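Local coordinates for protein Dye type peroxidase A (Streptomyces lividans 1326, PDB 6GZW) that is a haem-containing dye-decolourising peroxidase that probably uses hydrogen peroxide to oxidise dyes and related substrates, at residues H90-F93 with G94-L98. Sequence-based numbering, arbitrary orientation.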
# COMPACT_ATOMS: atom_id res chain seq x y z
N HIS A 90 -12.24 -18.76 17.36
CA HIS A 90 -12.69 -19.47 18.56
C HIS A 90 -13.87 -18.78 19.23
O HIS A 90 -14.88 -19.45 19.56
CB HIS A 90 -11.51 -19.62 19.53
CG HIS A 90 -11.81 -20.42 20.76
ND1 HIS A 90 -12.40 -19.87 21.88
CD2 HIS A 90 -11.52 -21.70 21.08
CE1 HIS A 90 -12.50 -20.79 22.82
NE2 HIS A 90 -11.96 -21.92 22.36
N SER A 91 -13.80 -17.45 19.38
CA SER A 91 -14.82 -16.68 20.08
C SER A 91 -16.18 -16.70 19.39
O SER A 91 -17.20 -16.56 20.04
CB SER A 91 -14.35 -15.24 20.28
OG SER A 91 -14.03 -14.66 19.04
N PHE A 92 -16.21 -16.89 18.07
CA PHE A 92 -17.47 -16.89 17.32
C PHE A 92 -18.55 -17.84 17.87
O PHE A 92 -19.75 -17.51 17.89
CB PHE A 92 -17.18 -17.26 15.87
CG PHE A 92 -18.39 -17.26 14.98
CD1 PHE A 92 -18.84 -16.09 14.37
CD2 PHE A 92 -19.08 -18.45 14.71
CE1 PHE A 92 -19.95 -16.10 13.52
CE2 PHE A 92 -20.20 -18.45 13.88
CZ PHE A 92 -20.63 -17.28 13.29
N PHE A 93 -18.11 -19.02 18.32
CA PHE A 93 -19.00 -20.16 18.57
C PHE A 93 -19.80 -19.95 19.86
O PHE A 93 -21.00 -20.24 19.91
CB PHE A 93 -18.18 -21.48 18.50
CG PHE A 93 -17.59 -21.71 17.14
CD1 PHE A 93 -16.39 -21.09 16.76
CD2 PHE A 93 -18.28 -22.44 16.18
CE1 PHE A 93 -15.88 -21.24 15.49
CE2 PHE A 93 -17.78 -22.61 14.90
CZ PHE A 93 -16.57 -21.99 14.53
N GLY A 94 -19.17 -19.38 20.88
CA GLY A 94 -19.85 -18.99 22.13
C GLY A 94 -20.80 -17.79 22.01
O GLY A 94 -21.63 -17.56 22.91
N ARG A 95 -20.67 -17.00 20.93
CA ARG A 95 -21.57 -15.88 20.65
C ARG A 95 -22.82 -16.28 19.85
O ARG A 95 -23.79 -15.51 19.78
CB ARG A 95 -20.81 -14.72 19.97
CG ARG A 95 -20.19 -13.77 21.00
CD ARG A 95 -18.84 -13.20 20.62
NE ARG A 95 -18.18 -12.67 21.81
CZ ARG A 95 -16.91 -12.26 21.89
NH1 ARG A 95 -16.10 -12.26 20.84
NH2 ARG A 95 -16.44 -11.81 23.06
N THR A 96 -22.84 -17.49 19.30
CA THR A 96 -23.87 -17.91 18.36
C THR A 96 -24.58 -19.22 18.75
O THR A 96 -25.36 -19.74 17.96
CB THR A 96 -23.28 -18.07 16.95
OG1 THR A 96 -22.09 -18.88 17.01
CG2 THR A 96 -22.92 -16.69 16.38
N GLY A 97 -24.33 -19.73 19.96
CA GLY A 97 -24.87 -21.03 20.40
C GLY A 97 -24.30 -22.20 19.61
O GLY A 97 -24.98 -23.22 19.44
N LEU A 98 -23.06 -22.09 19.14
CA LEU A 98 -22.49 -23.12 18.26
C LEU A 98 -21.26 -23.79 18.86
O LEU A 98 -20.42 -24.33 18.12
CB LEU A 98 -22.22 -22.54 16.87
CG LEU A 98 -23.47 -22.19 16.08
CD1 LEU A 98 -23.10 -21.38 14.83
CD2 LEU A 98 -24.25 -23.44 15.69
O HOH W 1 -16.50 -19.79 21.67
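Thr96 folds back on Phe92 with both branches of its side chain. Its hydroxyl, OG1, donates to the carbonyl oxygen O of Phe92 at 2.9 Å, reaching it 35° out of the carbonyl plane; the same oxygen receives a weak bond from Arg95 N. The methyl CG2 sits over one face of the flat, apolar Phe92 ring, 4.1 Å from the centroid, a CH-pi contact. A torsion that puts OG1 between the backbone N and the carbonyl carbon (chi1 51°) lets one branch meet the polar backbone and the other the ring, a division well suited to threonine. Replacing it by an alanine would probably deprive the Phe92 carbonyl of its hydroxyl donor and open a gap over the ring. Leu98 packs beside the two phenylalanines, its CB 4.0 Å from Phe93 CD2, while Leu374 of helix 372-375 touches both Phe93 and Leu98.

On the solvent side the packing is looser. A water bridges the first turn, donating to His90 O (2.7 Å) and accepting from Gly94 N (2.8 Å). Arg95 stretches back until NH1 lies 3.5 Å from Ser91 CB, long enough to form a salt bridge with Asp125, which the small Ser91 hydroxyl also hydrogen-bonds.

After Thr96 the chain turns at Gly97, whose positive phi (66°) glycine adopts readily, bringing Leu98 N to Phe93 O at 2.9 Å. This 6→1 bond and the apolar Leu98–Phe93 contact are shared with a Schellman C-cap, but the 5→2 bond is lacking: it is a glycine turn following short helix 90-95, next after strand 83-89 in the N-terminal half of the Dyp-type peroxidase fold.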